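Local coordinates for arginase (Medicago truncatula, PDB 6VSS), which hydrolyses L-arginine to urea and L-ornithine, and agmatine to urea and putrescine, using two manganese ions in each subunit of a homohexamer, at residues 53-58 and 148-153; 255-260 and 299-304. All blocks are in the same frame, centred on the assembly; numbering follows the deposited sequence.

Both contacts lie where strands of the central parallel sheet of the arginase fold begin, while the manganese ligands Asp184, just past strand 178-183, and Asp269, the last residue of strand 264-269, lie at the opposite end of the strands. Contact 1 comes first along the chain and closes before contact 2 opens; it brings the end of helix 25-57 to the turn entering strand 151-157. Contact 2 pairs the loop before strand 264-269 with the link from helix 291-300 to strand 305-311. Their centres are about 23 Å apart, but strands 151-157 and 305-311 are neighbours, and a salt bridge from Arg152 NH1 to Asp304 OD1, 2.8 Å long, joins the two contacts directly.

Contact 1 (53-58 and 148-153); sequences LMRSLG and EDPLRP
A type VIa turn, made by the cis peptide bond before Pro150 and closed by Leu151 N to Glu148 O at 3.0 Å, receives the last turn of helix 25-57. Arg55 reaches it with a chain bent at chi3 (-39°), which brings NH1 to two acceptors near the guanidinium plane. One is Glu148 OE1, 3.0 Å from Arg55 NH1 in a salt bridge and met almost along its C-O axis; Arg55 NH2 adds a weak bond to the same oxygen. The other is the carbonyl Asp149 O, 2.9 Å from Arg55 NH1, with the donor above the carbonyl plane. Guanidinium and carboxylate are tilted 36° to each other. An alanine in place of Glu148 takes away the carboxylate, and with only the Asp149 carbonyl of this turn left to bond it, the Arg55 guanidinium would probably be less firmly held. The turn leads into strand 151-157 of the parallel sheet, beside strand 63-69, whose Thr63 also touches Met54. On this buried side Met54 CB rests on the ring of cis Pro150, 3.8 Å from Pro150 CG. Bent at chi2, Met54 crosses Leu151 at about a right angle, Met54 CG lying 4.1 Å from Leu151 CD2.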
ATOM      1  N   LEU B  53     -10.165 -15.534 -39.404  1.00 35.15           N
ATOM      2  CA  LEU B  53     -10.263 -16.597 -38.390  1.00 35.76           C
ATOM      3  C   LEU B  53     -11.750 -16.843 -38.116  1.00 35.86           C
ATOM      4  O   LEU B  53     -12.228 -17.973 -38.280  1.00 35.54           O
ATOM      5  CB  LEU B  53      -9.492 -16.179 -37.140  1.00 34.59           C
ATOM      6  CG  LEU B  53      -9.663 -17.136 -35.978  1.00 35.44           C
ATOM      7  CD1 LEU B  53      -9.430 -18.560 -36.429  1.00 37.04           C
ATOM      8  CD2 LEU B  53      -8.726 -16.778 -34.839  1.00 35.54           C
ATOM      9  N   MET B  54     -12.481 -15.807 -37.733  1.00 35.76           N
ATOM     10  CA  MET B  54     -13.902 -16.015 -37.386  1.00 37.69           C
ATOM     11  C   MET B  54     -14.647 -16.534 -38.609  1.00 38.82           C
ATOM     12  O   MET B  54     -15.446 -17.468 -38.431  1.00 38.39           O
ATOM     13  CB  MET B  54     -14.548 -14.720 -36.912  1.00 38.05           C
ATOM     14  CG  MET B  54     -13.783 -14.072 -35.800  1.00 38.16           C
ATOM     15  SD  MET B  54     -13.231 -15.153 -34.483  1.00 38.39           S
ATOM     16  CE  MET B  54     -11.928 -14.097 -33.847  1.00 40.97           C
ATOM     17  N   ARG B  55     -14.414 -15.928 -39.783  1.00 39.73           N
ATOM     18  CA  ARG B  55     -15.139 -16.307 -41.022  1.00 42.93           C
ATOM     19  C   ARG B  55     -14.776 -17.762 -41.372  1.00 46.45           C
ATOM     20  O   ARG B  55     -15.570 -18.437 -42.074  1.00 47.15           O
ATOM     21  CB  ARG B  55     -14.872 -15.349 -42.189  1.00 42.39           C
ATOM     22  CG  ARG B  55     -15.797 -14.145 -42.175  1.00 42.50           C
ATOM     23  CD  ARG B  55     -15.667 -13.224 -43.366  1.00 43.20           C
ATOM     24  NE  ARG B  55     -14.307 -13.024 -43.829  1.00 43.38           N
ATOM     25  CZ  ARG B  55     -13.450 -12.125 -43.347  1.00 42.83           C
ATOM     26  NH1 ARG B  55     -13.763 -11.358 -42.316  1.00 42.24           N
ATOM     27  NH2 ARG B  55     -12.244 -12.012 -43.872  1.00 42.47           N
ATOM     28  N   SER B  56     -13.660 -18.292 -40.884  1.00 44.56           N
ATOM     29  CA  SER B  56     -13.377 -19.696 -41.222  1.00 46.41           C
ATOM     30  C   SER B  56     -13.899 -20.631 -40.116  1.00 47.64           C
ATOM     31  O   SER B  56     -14.273 -21.777 -40.445  1.00 49.59           O
ATOM     32  CB  SER B  56     -11.960 -19.859 -41.590  1.00 46.23           C
ATOM     33  OG  SER B  56     -11.170 -19.532 -40.512  1.00 50.20           O
ATOM     34  N   LEU B  57     -14.047 -20.176 -38.873  1.00 46.66           N
ATOM     35  CA  LEU B  57     -14.707 -21.018 -37.839  1.00 46.67           C
ATOM     36  C   LEU B  57     -16.200 -21.205 -38.138  1.00 47.23           C
ATOM     37  O   LEU B  57     -16.738 -22.241 -37.765  1.00 46.48           O
ATOM     38  CB  LEU B  57     -14.538 -20.336 -36.492  1.00 48.41           C
ATOM     39  CG  LEU B  57     -13.104 -20.274 -36.002  1.00 48.03           C
ATOM     40  CD1 LEU B  57     -13.058 -19.490 -34.703  1.00 47.39           C
ATOM     41  CD2 LEU B  57     -12.534 -21.678 -35.851  1.00 46.46           C
ATOM     42  N   GLY B  58     -16.840 -20.208 -38.749  1.00 46.88           N
ATOM     43  CA  GLY B  58     -18.299 -20.109 -38.929  1.00 45.22           C
ATOM     44  C   GLY B  58     -19.087 -20.100 -37.629  1.00 43.90           C
ATOM     45  O   GLY B  58     -18.463 -20.137 -36.530  1.00 41.05           O
ATOM     46  N   GLU B 148     -14.157  -5.547 -41.208  1.00 36.82           N
ATOM     47  CA  GLU B 148     -13.894  -6.999 -41.127  1.00 38.38           C
ATOM     48  C   GLU B 148     -15.029  -7.728 -40.408  1.00 37.25           C
ATOM     49  O   GLU B 148     -14.754  -8.323 -39.393  1.00 35.52           O
ATOM     50  CB  GLU B 148     -12.567  -7.224 -40.393  1.00 40.31           C
ATOM     51  CG  GLU B 148     -11.371  -6.962 -41.278  1.00 42.11           C
ATOM     52  CD  GLU B 148     -11.213  -7.971 -42.401  1.00 43.05           C
ATOM     53  OE1 GLU B 148     -11.761  -9.091 -42.296  1.00 42.61           O
ATOM     54  OE2 GLU B 148     -10.566  -7.611 -43.384  1.00 45.99           O
ATOM     55  N   ASP B 149     -16.214  -7.779 -41.020  1.00 40.16           N
ATOM     56  CA  ASP B 149     -17.358  -8.494 -40.402  1.00 41.22           C
ATOM     57  C   ASP B 149     -16.926  -9.951 -40.222  1.00 37.99           C
ATOM     58  O   ASP B 149     -16.296 -10.489 -41.142  1.00 37.48           O
ATOM     59  CB  ASP B 149     -18.594  -8.432 -41.303  1.00 44.33           C
ATOM     60  CG  ASP B 149     -18.796  -9.691 -42.133  1.00 52.81           C
ATOM     61  OD1 ASP B 149     -19.261 -10.698 -41.564  1.00 58.73           O
ATOM     62  OD2 ASP B 149     -18.475  -9.659 -43.334  1.00 49.33           O
ATOM     63  N   PRO B 150     -17.214 -10.610 -39.081  1.00 36.72           N
ATOM     64  CA  PRO B 150     -18.269 -10.199 -38.162  1.00 34.74           C
ATOM     65  C   PRO B 150     -17.726  -9.405 -36.964  1.00 35.35           C
ATOM     66  O   PRO B 150     -18.405  -9.347 -35.965  1.00 33.94           O
ATOM     67  CB  PRO B 150     -18.776 -11.563 -37.681  1.00 35.68           C
ATOM     68  CG  PRO B 150     -17.527 -12.412 -37.600  1.00 34.25           C
ATOM     69  CD  PRO B 150     -16.583 -11.855 -38.647  1.00 34.99           C
ATOM     70  N   LEU B 151     -16.509  -8.864 -37.080  1.00 33.89           N
ATOM     71  CA  LEU B 151     -15.873  -8.133 -35.954  1.00 33.74           C
ATOM     72  C   LEU B 151     -16.709  -6.905 -35.625  1.00 32.83           C
ATOM     73  O   LEU B 151     -17.154  -6.191 -36.569  1.00 32.67           O
ATOM     74  CB  LEU B 151     -14.466  -7.675 -36.316  1.00 33.49           C
ATOM     75  CG  LEU B 151     -13.489  -8.756 -36.773  1.00 32.41           C
ATOM     76  CD1 LEU B 151     -12.088  -8.173 -36.808  1.00 32.11           C
ATOM     77  CD2 LEU B 151     -13.563  -9.981 -35.878  1.00 32.59           C
ATOM     78  N   ARG B 152     -16.837  -6.622 -34.334  1.00 30.91           N
ATOM     79  CA  ARG B 152     -17.494  -5.414 -33.787  1.00 30.55           C
ATOM     80  C   ARG B 152     -16.541  -4.795 -32.746  1.00 30.24           C
ATOM     81  O   ARG B 152     -16.042  -5.516 -31.891  1.00 27.43           O
ATOM     82  CB  ARG B 152     -18.898  -5.705 -33.269  1.00 32.03           C
ATOM     83  CG  ARG B 152     -19.906  -6.037 -34.354  1.00 33.98           C
ATOM     84  CD  ARG B 152     -21.325  -6.012 -33.835  1.00 35.57           C
ATOM     85  NE  ARG B 152     -22.211  -6.588 -34.821  1.00 36.00           N
ATOM     86  CZ  ARG B 152     -23.519  -6.447 -34.887  1.00 37.66           C
ATOM     87  NH1 ARG B 152     -24.176  -5.734 -33.998  1.00 36.64           N
ATOM     88  NH2 ARG B 152     -24.182  -7.040 -35.856  1.00 41.55           N
ATOM     89  N   PRO B 153     -16.292  -3.482 -32.830  1.00 29.41           N
ATOM     90  CA  PRO B 153     -15.290  -2.797 -32.013  1.00 29.67           C
ATOM     91  C   PRO B 153     -15.702  -2.629 -30.547  1.00 28.33           C
ATOM     92  O   PRO B 153     -16.721  -1.981 -30.267  1.00 27.21           O
ATOM     93  CB  PRO B 153     -15.178  -1.429 -32.683  1.00 30.07           C
ATOM     94  CG  PRO B 153     -16.549  -1.223 -33.210  1.00 31.35           C
ATOM     95  CD  PRO B 153     -16.869  -2.574 -33.820  1.00 30.86           C
TER

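Contact 2 (255-260 and 299-304); sequences LKLGEG and QNLQGD
Strands 264-269 and 305-311 are neighbours in the parallel sheet, joined by a beta-alpha-beta crossover through helix 291-300, and the segments just ahead of them are already paired by a single parallel bridge. Lys256 faces Gln302 across it, and Gln302 supplies both bonds: Gln302 N donates to Leu255 O at 3.0 Å, in the carbonyl plane, and Gln302 O accepts from Leu257 N at 2.8 Å, a nearly straight bond (174°) whose donor stands above the carbonyl plane.

Side chains alternate about this bridge. On the buried face Leu301 has CG anti to its backbone N (chi1 173°), unlike Leu255 and Leu257, whose CG atoms are anti to the carbonyl carbon. This rotation carries Leu301 CD1 to the opposing segment, 3.7 Å from Leu255 CB and 4.1 Å from Leu257 CG; Leu257 and Leu301 cross at about a right angle. All three leucines also meet Leu181 of strand 178-183.

On the exposed face Lys256 and Gln302 run side by side in the same direction, both extended beyond CG. Gln302 OE1 lies against the lysine methylenes, 3.0 Å from Lys256 CD, a tight fit, whereas the ammonium group makes no hydrogen bond to it. Proximity of the positive charge would nevertheless be expected to favour this placing of the amide oxygen.

Beyond the bridge the backbones stay close, Gly303 CA being 3.3 Å from Leu257 O. A side chain at this glycine would run into that carbonyl, and phi of 138° also suits glycine. A water then spans the widening gap, donating to Leu257 O at 3.0 Å and accepting from Asp304 N at 2.9 Å.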
ATOM      1  N   LEU B 255     -34.319  -1.567 -20.337  1.00 34.30           N
ATOM      2  CA  LEU B 255     -34.073  -0.636 -21.442  1.00 35.85           C
ATOM      3  C   LEU B 255     -34.176  -1.369 -22.766  1.00 37.50           C
ATOM      4  O   LEU B 255     -33.749  -2.534 -22.848  1.00 36.56           O
ATOM      5  CB  LEU B 255     -32.671  -0.056 -21.283  1.00 36.49           C
ATOM      6  CG  LEU B 255     -32.508   0.917 -20.127  1.00 36.07           C
ATOM      7  CD1 LEU B 255     -31.024   1.221 -19.944  1.00 35.47           C
ATOM      8  CD2 LEU B 255     -33.312   2.182 -20.423  1.00 36.82           C
ATOM      9  N   LYS B 256     -34.718  -0.683 -23.762  1.00 38.31           N
ATOM     10  CA  LYS B 256     -34.822  -1.209 -25.137  1.00 40.14           C
ATOM     11  C   LYS B 256     -34.351  -0.102 -26.070  1.00 37.72           C
ATOM     12  O   LYS B 256     -35.058   0.900 -26.229  1.00 36.30           O
ATOM     13  CB  LYS B 256     -36.254  -1.674 -25.410  1.00 43.46           C
ATOM     14  CG  LYS B 256     -36.816  -2.521 -24.270  1.00 48.06           C
ATOM     15  CD  LYS B 256     -38.234  -3.156 -24.420  1.00 49.59           C
ATOM     16  CE  LYS B 256     -38.656  -3.766 -23.101  1.00 50.03           C
ATOM     17  NZ  LYS B 256     -39.777  -4.715 -23.259  1.00 54.25           N
ATOM     18  N   LEU B 257     -33.145  -0.242 -26.590  1.00 36.01           N
ATOM     19  CA  LEU B 257     -32.504   0.905 -27.268  1.00 37.07           C
ATOM     20  C   LEU B 257     -32.361   0.542 -28.727  1.00 36.03           C
ATOM     21  O   LEU B 257     -32.389  -0.638 -29.027  1.00 36.95           O
ATOM     22  CB  LEU B 257     -31.147   1.247 -26.637  1.00 36.10           C
ATOM     23  CG  LEU B 257     -31.151   1.893 -25.240  1.00 36.65           C
ATOM     24  CD1 LEU B 257     -29.737   2.345 -24.840  1.00 36.25           C
ATOM     25  CD2 LEU B 257     -32.057   3.093 -25.151  1.00 36.85           C
ATOM     26  N   GLY B 258     -32.204   1.544 -29.575  1.00 36.81           N
ATOM     27  CA  GLY B 258     -31.790   1.340 -30.966  1.00 38.21           C
ATOM     28  C   GLY B 258     -32.979   1.110 -31.893  1.00 39.91           C
ATOM     29  O   GLY B 258     -32.752   1.034 -33.105  1.00 39.16           O
ATOM     30  N   GLU B 259     -34.202   1.010 -31.388  1.00 42.20           N
ATOM     31  CA  GLU B 259     -35.342   0.682 -32.289  1.00 45.52           C
ATOM     32  C   GLU B 259     -35.537   1.851 -33.257  1.00 42.90           C
ATOM     33  O   GLU B 259     -35.891   2.968 -32.794  1.00 42.50           O
ATOM     34  CB  GLU B 259     -36.571   0.259 -31.489  1.00 51.51           C
ATOM     35  CG  GLU B 259     -36.365  -1.093 -30.788  1.00 58.06           C
ATOM     36  CD  GLU B 259     -37.617  -1.817 -30.284  1.00 66.39           C
ATOM     37  OE1 GLU B 259     -38.369  -2.387 -31.135  1.00 71.24           O
ATOM     38  OE2 GLU B 259     -37.842  -1.831 -29.039  1.00 72.40           O
ATOM     39  N   GLY B 260     -35.236   1.604 -34.534  1.00 42.22           N
ATOM     40  CA  GLY B 260     -35.438   2.540 -35.662  1.00 42.86           C
ATOM     41  C   GLY B 260     -34.201   3.388 -35.936  1.00 44.88           C
ATOM     42  O   GLY B 260     -34.315   4.360 -36.696  1.00 42.67           O
ATOM     43  N   GLN B 299     -27.265  -6.933 -18.642  1.00 36.87           N
ATOM     44  CA  GLN B 299     -27.856  -8.273 -18.810  1.00 38.08           C
ATOM     45  C   GLN B 299     -29.285  -8.098 -19.319  1.00 39.28           C
ATOM     46  O   GLN B 299     -29.698  -8.861 -20.180  1.00 41.00           O
ATOM     47  CB  GLN B 299     -27.706  -9.094 -17.514  1.00 38.67           C
ATOM     48  CG  GLN B 299     -26.249  -9.519 -17.287  1.00 40.07           C
ATOM     49  CD  GLN B 299     -25.945 -10.240 -15.986  1.00 42.85           C
ATOM     50  OE1 GLN B 299     -26.774 -10.288 -15.072  1.00 43.77           O
ATOM     51  NE2 GLN B 299     -24.750 -10.817 -15.887  1.00 45.75           N
ATOM     52  N   ASN B 300     -29.982  -7.062 -18.902  1.00 39.54           N
ATOM     53  CA  ASN B 300     -31.402  -6.852 -19.257  1.00 40.45           C
ATOM     54  C   ASN B 300     -31.519  -6.058 -20.564  1.00 39.43           C
ATOM     55  O   ASN B 300     -32.577  -6.083 -21.139  1.00 37.19           O
ATOM     56  CB  ASN B 300     -32.142  -6.168 -18.108  1.00 43.49           C
ATOM     57  CG  ASN B 300     -32.577  -7.138 -17.029  1.00 45.78           C
ATOM     58  OD1 ASN B 300     -33.426  -7.996 -17.272  1.00 51.08           O
ATOM     59  ND2 ASN B 300     -32.026  -7.013 -15.839  1.00 46.45           N
ATOM     60  N   LEU B 301     -30.461  -5.426 -21.059  1.00 38.71           N
ATOM     61  CA  LEU B 301     -30.582  -4.438 -22.173  1.00 38.80           C
ATOM     62  C   LEU B 301     -30.996  -5.137 -23.468  1.00 39.47           C
ATOM     63  O   LEU B 301     -30.394  -6.145 -23.786  1.00 37.99           O
ATOM     64  CB  LEU B 301     -29.255  -3.717 -22.406  1.00 38.17           C
ATOM     65  CG  LEU B 301     -29.235  -2.805 -23.630  1.00 38.22           C
ATOM     66  CD1 LEU B 301     -30.036  -1.558 -23.356  1.00 38.00           C
ATOM     67  CD2 LEU B 301     -27.807  -2.432 -24.008  1.00 38.31           C
ATOM     68  N   GLN B 302     -31.977  -4.576 -24.178  1.00 40.21           N
ATOM     69  CA  GLN B 302     -32.393  -5.011 -25.528  1.00 40.62           C
ATOM     70  C   GLN B 302     -31.908  -3.988 -26.549  1.00 37.88           C
ATOM     71  O   GLN B 302     -31.937  -2.776 -26.292  1.00 39.11           O
ATOM     72  CB  GLN B 302     -33.923  -5.192 -25.566  1.00 42.91           C
ATOM     73  CG  GLN B 302     -34.362  -6.281 -24.594  1.00 45.39           C
ATOM     74  CD  GLN B 302     -35.835  -6.579 -24.519  1.00 47.73           C
ATOM     75  OE1 GLN B 302     -36.682  -5.692 -24.451  1.00 49.68           O
ATOM     76  NE2 GLN B 302     -36.131  -7.861 -24.481  1.00 48.89           N
ATOM     77  N   GLY B 303     -31.547  -4.475 -27.711  1.00 35.95           N
ATOM     78  CA  GLY B 303     -31.044  -3.654 -28.819  1.00 34.89           C
ATOM     79  C   GLY B 303     -29.865  -4.350 -29.468  1.00 34.57           C
ATOM     80  O   GLY B 303     -29.203  -5.215 -28.851  1.00 32.22           O
ATOM     81  N   ASP B 304     -29.637  -4.016 -30.719  1.00 35.17           N
ATOM     82  CA  ASP B 304     -28.490  -4.501 -31.498  1.00 35.41           C
ATOM     83  C   ASP B 304     -27.281  -3.668 -31.070  1.00 33.26           C
ATOM     84  O   ASP B 304     -27.133  -2.540 -31.567  1.00 32.73           O
ATOM     85  CB  ASP B 304     -28.862  -4.366 -32.976  1.00 37.02           C
ATOM     86  CG  ASP B 304     -27.782  -4.841 -33.896  1.00 37.88           C
ATOM     87  OD1 ASP B 304     -26.946  -5.621 -33.403  1.00 38.04           O
ATOM     88  OD2 ASP B 304     -27.751  -4.349 -35.065  1.00 41.37           O
TER
HETATM   89  O   HOH W   1     -31.565  -2.043 -31.547  1.00 41.80           O